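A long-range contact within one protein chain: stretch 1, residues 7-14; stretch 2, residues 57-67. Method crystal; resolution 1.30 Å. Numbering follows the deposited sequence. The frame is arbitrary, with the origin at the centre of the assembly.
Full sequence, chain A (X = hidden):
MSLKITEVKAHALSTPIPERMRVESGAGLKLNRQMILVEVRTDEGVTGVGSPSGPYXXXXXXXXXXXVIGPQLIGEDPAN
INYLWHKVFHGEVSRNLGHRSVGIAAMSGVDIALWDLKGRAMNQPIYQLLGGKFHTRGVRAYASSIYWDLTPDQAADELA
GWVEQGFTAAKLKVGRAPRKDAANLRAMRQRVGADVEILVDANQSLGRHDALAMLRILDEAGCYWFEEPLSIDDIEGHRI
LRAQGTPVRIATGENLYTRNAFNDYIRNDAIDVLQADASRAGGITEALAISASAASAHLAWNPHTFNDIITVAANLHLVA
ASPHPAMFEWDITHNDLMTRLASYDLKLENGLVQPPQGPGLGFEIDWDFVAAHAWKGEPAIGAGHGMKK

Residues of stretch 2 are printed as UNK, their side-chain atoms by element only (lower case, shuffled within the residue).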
# COMPACT_ATOMS: atom_id res chain seq x y z
N GLU A 7 -2.07 25.21 -8.51
CA GLU A 7 -2.17 24.00 -9.32
C GLU A 7 -1.19 22.94 -8.85
O GLU A 7 -0.08 23.26 -8.41
CB GLU A 7 -1.85 24.29 -10.79
CG GLU A 7 -2.64 25.39 -11.45
CD GLU A 7 -2.19 25.60 -12.88
OE1 GLU A 7 -2.24 24.62 -13.66
OE2 GLU A 7 -1.78 26.73 -13.22
N VAL A 8 -1.61 21.68 -8.95
CA VAL A 8 -0.71 20.55 -8.75
C VAL A 8 -0.78 19.69 -10.01
O VAL A 8 -1.82 19.08 -10.29
CB VAL A 8 -1.10 19.73 -7.50
CG1 VAL A 8 -0.17 18.54 -7.35
CG2 VAL A 8 -1.07 20.61 -6.25
N LYS A 9 0.30 19.69 -10.77
CA LYS A 9 0.35 19.01 -12.07
C LYS A 9 1.27 17.81 -12.02
O LYS A 9 2.26 17.80 -11.29
CB LYS A 9 0.83 19.97 -13.16
CG LYS A 9 -0.05 21.20 -13.32
CD LYS A 9 0.47 22.12 -14.40
CE LYS A 9 0.30 21.51 -15.78
NZ LYS A 9 0.60 22.48 -16.86
N ALA A 10 0.94 16.80 -12.82
CA ALA A 10 1.77 15.61 -12.92
C ALA A 10 2.02 15.30 -14.39
O ALA A 10 1.11 14.83 -15.09
CB ALA A 10 1.08 14.45 -12.24
N HIS A 11 3.24 15.56 -14.86
CA HIS A 11 3.62 15.33 -16.26
C HIS A 11 4.15 13.92 -16.44
O HIS A 11 5.20 13.59 -15.93
CB HIS A 11 4.72 16.31 -16.71
CG HIS A 11 4.39 17.76 -16.50
ND1 HIS A 11 3.81 18.55 -17.47
CD2 HIS A 11 4.59 18.56 -15.43
CE1 HIS A 11 3.65 19.77 -17.00
NE2 HIS A 11 4.11 19.81 -15.76
N ALA A 12 3.42 13.10 -17.19
CA ALA A 12 3.87 11.74 -17.48
C ALA A 12 4.90 11.71 -18.60
O ALA A 12 4.62 12.17 -19.72
CB ALA A 12 2.68 10.85 -17.81
N LEU A 13 6.07 11.16 -18.31
CA LEU A 13 7.19 11.14 -19.25
C LEU A 13 7.70 9.73 -19.49
O LEU A 13 7.75 8.90 -18.58
CB LEU A 13 8.33 12.00 -18.72
CG LEU A 13 8.02 13.45 -18.35
CD1 LEU A 13 9.29 14.15 -17.87
CD2 LEU A 13 7.43 14.18 -19.54
N SER A 14 8.10 9.46 -20.74
CA SER A 14 8.70 8.18 -21.07
C SER A 14 9.93 8.39 -21.95
O SER A 14 9.93 9.24 -22.84
CB SER A 14 7.70 7.26 -21.77
OG SER A 14 8.21 5.94 -21.87
N UNK A 57 2.67 2.66 -12.41
CA UNK A 57 1.89 3.09 -13.58
C UNK A 57 1.71 4.60 -13.61
O UNK A 57 1.29 5.21 -12.62
o UNK A 57 -1.09 3.68 -14.77
c UNK A 57 0.53 2.41 -13.59
c UNK A 57 -0.26 2.74 -14.83
o UNK A 57 -0.02 2.09 -15.87
N UNK A 58 2.00 5.21 -14.76
CA UNK A 58 2.00 6.67 -14.84
C UNK A 58 0.61 7.27 -14.72
O UNK A 58 0.46 8.36 -14.17
c UNK A 58 4.17 6.85 -16.26
c UNK A 58 2.68 7.16 -16.12
c UNK A 58 4.96 7.26 -15.02
c UNK A 58 4.71 7.58 -17.49
N UNK A 59 -0.41 6.59 -15.25
CA UNK A 59 -1.78 7.09 -15.14
C UNK A 59 -2.27 7.02 -13.70
O UNK A 59 -2.92 7.94 -13.21
c UNK A 59 -2.71 6.34 -16.07
N UNK A 60 -1.94 5.93 -13.00
CA UNK A 60 -2.27 5.83 -11.58
C UNK A 60 -1.63 6.98 -10.80
O UNK A 60 -2.30 7.66 -10.02
c UNK A 60 -1.84 4.47 -10.99
c UNK A 60 -2.68 3.35 -11.57
c UNK A 60 -1.94 4.48 -9.47
N UNK A 61 -0.34 7.21 -11.01
CA UNK A 61 0.34 8.31 -10.34
C UNK A 61 -0.27 9.67 -10.67
O UNK A 61 -0.48 10.50 -9.78
c UNK A 61 2.73 7.28 -10.02
c UNK A 61 2.86 7.55 -8.53
c UNK A 61 1.82 8.31 -10.71
c UNK A 61 4.10 7.28 -10.67
N UNK A 62 -0.50 9.92 -11.95
CA UNK A 62 -1.04 11.20 -12.38
C UNK A 62 -2.39 11.49 -11.72
O UNK A 62 -2.63 12.59 -11.22
c UNK A 62 -1.72 12.57 -14.43
c UNK A 62 -1.16 11.26 -13.90
c UNK A 62 -1.76 12.52 -15.96
n UNK A 62 -1.31 14.95 -16.41
c UNK A 62 -2.26 13.83 -16.58
N UNK A 63 -3.26 10.49 -11.74
CA UNK A 63 -4.58 10.63 -11.12
C UNK A 63 -4.46 10.86 -9.61
O UNK A 63 -5.12 11.74 -9.06
c UNK A 63 -7.75 10.39 -11.29
n UNK A 63 -8.94 10.42 -10.45
n UNK A 63 -10.01 12.10 -11.62
c UNK A 63 -9.98 11.23 -10.61
n UNK A 63 -11.00 11.16 -9.76
c UNK A 63 -5.42 9.38 -11.39
c UNK A 63 -6.78 9.36 -10.72
N UNK A 64 -3.63 10.07 -8.94
CA UNK A 64 -3.48 10.24 -7.50
C UNK A 64 -2.96 11.63 -7.15
O UNK A 64 -3.41 12.26 -6.20
c UNK A 64 -2.54 9.18 -6.94
N UNK A 65 -1.99 12.11 -7.93
CA UNK A 65 -1.38 13.39 -7.65
C UNK A 65 -2.32 14.57 -7.96
O UNK A 65 -2.52 15.45 -7.12
c UNK A 65 0.98 12.56 -7.79
c UNK A 65 2.23 12.35 -8.64
c UNK A 65 -0.04 13.53 -8.40
c UNK A 65 0.47 14.97 -8.33
N UNK A 66 -2.91 14.57 -9.14
CA UNK A 66 -3.74 15.70 -9.55
C UNK A 66 -5.12 15.73 -8.90
O UNK A 66 -5.64 16.81 -8.58
c UNK A 66 -2.66 16.10 -13.30
o UNK A 66 -3.76 15.87 -13.86
c UNK A 66 -2.55 15.97 -11.79
c UNK A 66 -3.88 15.73 -11.08
o UNK A 66 -1.64 16.42 -13.93
N UNK A 67 -5.70 14.56 -8.67
CA UNK A 67 -7.13 14.48 -8.36
C UNK A 67 -7.47 13.90 -6.99
O UNK A 67 -8.62 13.96 -6.55
o UNK A 67 -8.05 15.48 -11.01
c UNK A 67 -7.65 14.31 -10.82
o UNK A 67 -7.09 13.63 -11.70
c UNK A 67 -7.85 13.70 -9.46
O HOH W 1 0.77 13.91 -18.26

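Position 57 carries two side-chain carbons, the second holding two oxygens, and they are out of reach of stretch 1: a short carboxylate, hence D57. Its side chain serves its own helix instead. It stands at the N-cap position, and OD2 of D57 accepts from the backbone N of position 60 at 3.0 Å with an N-H...acceptor angle of 160°, satisfying an amide that has no preceding turn to bond to.

Position 58 has four carbons forked at the second. Its CA-to-CB bond points toward the strand, and a terminal carbon lies 3.9 Å from CB of A12 and 3.5 Å from O of L13. The fork is the pattern of leucine: L58. The approach of CD1 of L58 to CB of A12 is an apolar contact at this end of the interface, whereas that to O of L13 is a van der Waals approach to a carbonyl.

Position 59 has a single carbon, so it is A59, and it points away from the strand. Position 60 has one carbon carrying two more, a fork at CB that identifies V60; it is buried but out of reach of stretch 1. Position 61 again shows four carbons forked at the second, giving L61; its CA-to-CB bond points sideways and its side chain makes no contact with stretch 1.

At position 62 four carbons run in a row and end in nitrogen. Although the CA-to-CB bond points sideways, the end comes nearer: the terminal nitrogen lies 2.8 Å from O of A10. Such a chain defines K62. Its first three chi angles are all t, so the chain is extended before chi4 turns to p (69°), and NZ donates to the A10 carbonyl. The same NZ of K62 is 3.0 Å from water 1, which also accepts from N of A12 at 3.0 Å and so links the lysine to the next inward-facing residue of the strand.

Position 63 presents three carbons, a nitrogen, and a carbon bearing two further nitrogens, a guanidinium: R63, pointing away. Position 64 is a one-carbon side chain, A64, buried and out of reach.

Position 65 has four carbons forked at the first, with one arm two carbons long. It points toward the strand, and a branch carbon sits 3.8 Å from CG1 of V8 and 4.0 Å from CB of A10. This is I65, and the branch carbon is CG2.

Position 66 has three carbons, the third carrying two oxygens; a carboxylate oxygen lies 2.8 Å from N of A10. Hence E66, whose OE2 accepts from that amide (157°) and forms a salt bridge with NZ of K62 at 2.9 Å. Position 67 has two carbons and two oxygens, D67; its OD2 lies 3.3 Å from NH1 of R63, a salt bridge on residues that both point away from the strand.

The strand and helix run nearly antiparallel (173°), their axes approaching to 7.2 Å, and bury 415 Å² in total. V8, A10 and A12 face the helix in alternation, their CA atoms nearest those of E66, K62 and L58. I65 and L58 supply apolar packing, while K62 and E66, one helical turn apart, bind the O and N of A10 and pair with each other, fastening the helix to the strand backbone.

Stretch 2 (57-67) DLAVLKRAIED
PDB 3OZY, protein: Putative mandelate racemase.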